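PDB 6EEY: protein scribble homolog, which is a cell-polarity protein whose PDZ domains bind C-terminal ligands of the alpha1D-adrenergic receptor, the fourth PDZ domain being the part described here. Local coordinates for residues A[17-22]-A[81-86]; A[43-46]-A[50-53]. The protein carries 1 engineered substitution. One frame throughout, in Å; residues are numbered along the deposited sequence.

How the contacts relate
From the N terminus, 17-22 leads through the carboxylate-binding loop of the PDZ domain into strand 19-23. After 58 residues the chain comes back to it at 81-86, the end of helix 76-83, to close contact 1, the wide loop. Contact 2 falls wholly within that span: strand 40-45 ends at 43-46, and after three residues the chain has turned into helix 50-54, so this closure is short. The two are joined through the sheet, because S20 probably pairs by backbone hydrogen bonds with both S43 and K44 in a classic beta bulge. Contact 1 thus ties helix 76-83 to strand 19-23, while contact 2 packs helix 50-54 against the end of the neighbouring strand.

Contact 1 (A[17-22]-A[81-86]); sequences LGISIR and QLLRSV
L83 carries the contact from its side, meeting L17, I19 and I21 with its two methyls and taking a hydrogen bond on its carbonyl. CG stands anti to the carbonyl carbon (chi1 -69°), which directs the isobutyl group toward 17-22. I19 lies against both methyls, its chain running roughly at a right angle to that of L83, with I19 CD1 4.0 Å from L83 CD2. L17 packs at CD2, where the two leucines slant across one another and L17 CD2 comes to 3.6 Å from L83 CD2. I21 packs at CD1, which its CG2 approaches tip to tip at 3.9 Å. On the backbone side, L17 N donates to L83 O over 2.9 Å, with the carbonyl aimed almost straight at the donor (C=O...N 162°) but the N-H somewhat bent (147°). Shrinking L83 to an alanine would probably open a gap facing L17, I19 and I21 and leave their methyls without this packing, although the backbone bond could remain. Farther along, R84 N bonds Q81 O, and S85 then doubles back on L82: its N and its OG reach L82 O from the same face, OG at 2.7 Å, fastening the turn that leaves the helix. In the PDZ fold the groove between strand 19-23 and helix 76-83 receives the ligand's C terminus, so this mostly buried cluster probably forms the floor of its hydrophobic pocket. Behind it, L83 leans on V66 and I21 on L63 of strand 62-66, whereas L17 and I19 reach A51 of helix 50-54.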
loop_
_atom_site.group_PDB
_atom_site.type_symbol
_atom_site.label_atom_id
_atom_site.label_comp_id
_atom_site.label_asym_id
_atom_site.label_seq_id
_atom_site.Cartn_x
_atom_site.Cartn_y
_atom_site.Cartn_z
ATOM N N LEU A 17 -3.568 3.873 -7.506
ATOM C CA LEU A 17 -2.233 4.367 -7.211
ATOM C C LEU A 17 -1.189 3.782 -8.149
ATOM O O LEU A 17 -0.141 4.398 -8.343
ATOM C CB LEU A 17 -1.881 4.067 -5.759
ATOM C CG LEU A 17 -0.542 4.643 -5.305
ATOM C CD1 LEU A 17 -0.471 6.153 -5.427
ATOM C CD2 LEU A 17 -0.309 4.243 -3.866
ATOM N N GLY A 18 -1.442 2.627 -8.741
ATOM C CA GLY A 18 -0.475 2.034 -9.632
ATOM C C GLY A 18 0.660 1.312 -8.949
ATOM O O GLY A 18 1.786 1.344 -9.436
ATOM N N ILE A 19 0.397 0.664 -7.822
ATOM C CA ILE A 19 1.385 -0.171 -7.159
ATOM C C ILE A 19 0.809 -1.555 -6.976
ATOM O O ILE A 19 -0.402 -1.756 -6.961
ATOM C CB ILE A 19 1.853 0.380 -5.808
ATOM C CG1 ILE A 19 0.715 0.454 -4.796
ATOM C CG2 ILE A 19 2.489 1.733 -6.008
ATOM C CD1 ILE A 19 1.191 0.742 -3.387
ATOM N N SER A 20 1.695 -2.525 -6.843
ATOM C CA SER A 20 1.338 -3.864 -6.413
ATOM C C SER A 20 1.822 -4.036 -4.988
ATOM O O SER A 20 2.835 -3.465 -4.587
ATOM C CB SER A 20 1.999 -4.917 -7.284
ATOM O OG SER A 20 1.878 -4.561 -8.643
ATOM N N ILE A 21 1.090 -4.838 -4.231
ATOM C CA ILE A 21 1.398 -5.083 -2.834
ATOM C C ILE A 21 1.470 -6.575 -2.567
ATOM O O ILE A 21 0.881 -7.391 -3.276
ATOM C CB ILE A 21 0.396 -4.406 -1.876
ATOM C CG1 ILE A 21 -1.031 -4.856 -2.187
ATOM C CG2 ILE A 21 0.541 -2.899 -1.981
ATOM C CD1 ILE A 21 -2.039 -4.442 -1.150
ATOM N N ARG A 22 2.188 -6.913 -1.509
ATOM C CA ARG A 22 2.271 -8.271 -1.014
ATOM C C ARG A 22 2.170 -8.227 0.497
ATOM O O ARG A 22 2.322 -7.177 1.124
ATOM C CB ARG A 22 3.593 -8.926 -1.401
ATOM C CG ARG A 22 4.787 -8.205 -0.840
ATOM C CD ARG A 22 6.111 -8.884 -1.196
ATOM N NE ARG A 22 7.225 -8.101 -0.693
ATOM C CZ ARG A 22 7.674 -8.140 0.558
ATOM N NH1 ARG A 22 8.671 -7.352 0.919
ATOM N NH2 ARG A 22 7.125 -8.951 1.453
ATOM N N GLN A 81 -8.427 -2.461 -3.186
ATOM C CA GLN A 81 -9.544 -1.553 -3.379
ATOM C C GLN A 81 -9.272 -0.185 -2.769
ATOM O O GLN A 81 -9.618 0.837 -3.366
ATOM C CB GLN A 81 -10.819 -2.161 -2.807
ATOM C CG GLN A 81 -12.014 -1.220 -2.897
ATOM C CD GLN A 81 -12.294 -0.761 -4.317
ATOM O OE1 GLN A 81 -12.508 -1.579 -5.211
ATOM N NE2 GLN A 81 -12.283 0.559 -4.535
ATOM N N LEU A 82 -8.663 -0.132 -1.587
ATOM C CA LEU A 82 -8.294 1.161 -1.024
ATOM C C LEU A 82 -7.346 1.895 -1.955
ATOM O O LEU A 82 -7.450 3.109 -2.118
ATOM C CB LEU A 82 -7.688 1.002 0.364
ATOM C CG LEU A 82 -8.707 0.820 1.484
ATOM C CD1 LEU A 82 -8.015 0.335 2.734
ATOM C CD2 LEU A 82 -9.450 2.117 1.762
ATOM N N LEU A 83 -6.413 1.173 -2.570
ATOM C CA LEU A 83 -5.457 1.790 -3.486
ATOM C C LEU A 83 -6.111 2.251 -4.777
ATOM O O LEU A 83 -5.465 2.975 -5.542
ATOM C CB LEU A 83 -4.314 0.823 -3.764
ATOM C CG LEU A 83 -3.388 0.575 -2.574
ATOM C CD1 LEU A 83 -2.543 -0.665 -2.784
ATOM C CD2 LEU A 83 -2.509 1.790 -2.334
ATOM N N ARG A 84 -7.366 1.872 -5.017
ATOM C CA ARG A 84 -8.139 2.290 -6.180
ATOM C C ARG A 84 -9.229 3.286 -5.814
ATOM O O ARG A 84 -10.101 3.573 -6.634
ATOM C CB ARG A 84 -8.726 1.077 -6.896
ATOM C CG ARG A 84 -7.626 0.190 -7.451
ATOM C CD ARG A 84 -8.115 -1.199 -7.810
ATOM N NE ARG A 84 -9.118 -1.199 -8.871
ATOM C CZ ARG A 84 -8.854 -1.363 -10.169
ATOM N NH1 ARG A 84 -9.853 -1.363 -11.044
ATOM N NH2 ARG A 84 -7.608 -1.520 -10.594
ATOM N N SER A 85 -9.168 3.860 -4.631
ATOM C CA SER A 85 -10.163 4.817 -4.192
ATOM C C SER A 85 -10.223 5.980 -5.166
ATOM O O SER A 85 -9.206 6.439 -5.688
ATOM C CB SER A 85 -9.798 5.373 -2.814
ATOM O OG SER A 85 -9.788 4.369 -1.816
ATOM N N VAL A 86 -11.423 6.496 -5.374
ATOM C CA VAL A 86 -11.554 7.647 -6.239
ATOM C C VAL A 86 -10.933 8.866 -5.565
ATOM O O VAL A 86 -10.703 8.913 -4.349
ATOM C CB VAL A 86 -13.005 7.916 -6.674
ATOM C CG1 VAL A 86 -13.595 6.691 -7.355
ATOM C CG2 VAL A 86 -13.831 8.330 -5.500
#

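Contact 2 (A[43-46]-A[50-53])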
loop_
_atom_site.group_PDB
_atom_site.type_symbol
_atom_site.label_atom_id
_atom_site.label_comp_id
_atom_site.label_asym_id
_atom_site.label_seq_id
_atom_site.Cartn_x
_atom_site.Cartn_y
_atom_site.Cartn_z
ATOM N N SER A 43 5.336 -4.235 -3.757
ATOM C CA SER A 43 6.083 -5.205 -4.539
ATOM C C SER A 43 6.346 -4.762 -5.967
ATOM O O SER A 43 7.251 -5.314 -6.603
ATOM C CB SER A 43 5.359 -6.554 -4.549
ATOM O OG SER A 43 4.071 -6.352 -5.063
ATOM N N LYS A 44 5.620 -3.770 -6.473
ATOM C CA LYS A 44 5.850 -3.230 -7.801
ATOM C C LYS A 44 5.341 -1.798 -7.822
ATOM O O LYS A 44 4.337 -1.468 -7.186
ATOM C CB LYS A 44 5.120 -4.045 -8.869
ATOM C CG LYS A 44 5.507 -5.508 -8.958
ATOM C CD LYS A 44 4.795 -6.173 -10.126
ATOM C CE LYS A 44 5.192 -7.629 -10.271
ATOM N NZ LYS A 44 4.384 -8.292 -11.337
ATOM N N VAL A 45 6.040 -0.954 -8.572
ATOM C CA VAL A 45 5.578 0.387 -8.890
ATOM C C VAL A 45 5.489 0.480 -10.405
ATOM O O VAL A 45 6.508 0.400 -11.090
ATOM C CB VAL A 45 6.513 1.463 -8.331
ATOM C CG1 VAL A 45 6.023 2.840 -8.745
ATOM C CG2 VAL A 45 6.612 1.361 -6.835
ATOM N N SER A 46 4.305 0.677 -10.929
ATOM C CA SER A 46 4.138 0.803 -12.370
ATOM C C SER A 46 4.720 2.132 -12.843
ATOM O O SER A 46 4.349 3.177 -12.324
ATOM C CB SER A 46 2.643 0.767 -12.667
ATOM O OG SER A 46 2.409 0.940 -14.042
ATOM N N ALA A 50 0.318 6.310 -11.062
ATOM C CA ALA A 50 0.431 7.544 -10.292
ATOM C C ALA A 50 1.645 7.534 -9.377
ATOM O O ALA A 50 2.356 8.539 -9.266
ATOM C CB ALA A 50 -0.861 7.788 -9.512
ATOM N N ALA A 51 1.904 6.414 -8.711
ATOM C CA ALA A 51 3.065 6.339 -7.838
ATOM C C ALA A 51 4.355 6.473 -8.626
ATOM O O ALA A 51 5.303 7.116 -8.172
ATOM C CB ALA A 51 3.043 5.012 -7.082
ATOM N N GLY A 52 4.400 5.866 -9.804
ATOM C CA GLY A 52 5.577 5.980 -10.643
ATOM C C GLY A 52 5.813 7.400 -11.099
ATOM O O GLY A 52 6.944 7.894 -11.062
ATOM N N ARG A 53 4.750 8.086 -11.515
ATOM C CA ARG A 53 4.875 9.460 -11.981
ATOM C C ARG A 53 5.343 10.378 -10.869
ATOM O O ARG A 53 6.131 11.302 -11.100
ATOM C CB ARG A 53 3.531 9.956 -12.520
ATOM C CG ARG A 53 3.032 9.182 -13.709
ATOM C CD ARG A 53 1.881 9.871 -14.369
ATOM N NE ARG A 53 0.749 10.143 -13.502
ATOM C CZ ARG A 53 -0.311 9.360 -13.348
ATOM N NH1 ARG A 53 -1.275 9.757 -12.559
ATOM N NH2 ARG A 53 -0.393 8.192 -13.962
HETATM O O HOH W 1 2.634 3.794 -10.390
#
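V45 and A51 make the apolar part of the contact. V45 CG1, anti to the backbone N (chi1 177°), extends over the start of the helix and lies 4.0 Å from A51 CB; the same methyl rests against the backbone of the next residue, 3.6 Å from G52 N. The polar part belongs to S46 O. A CA-H...O contact reaches it from G52 CA at 3.5 Å (angle at H 142°), an approach possible because G52 lacks a side chain: a CB there would fall about 2.2 Å from that oxygen, a clash. Water 1 completes the link, donating to S46 O at 2.7 Å and accepting from G52 N at 2.8 Å, which supplies a partner to an N-H of the helix's first turn. Nearby, the guanidinium of R53 lays one face over A50 CA, and R53 NH1 forms a salt bridge with E15. Backbone hydrogen bonds join S46 to G18 and A51 to L17, so both segments also grip the loop leading into strand 19-23. A strand turning tightly into a short helix that caps one end of the sheet is the usual connection at this point of the PDZ fold.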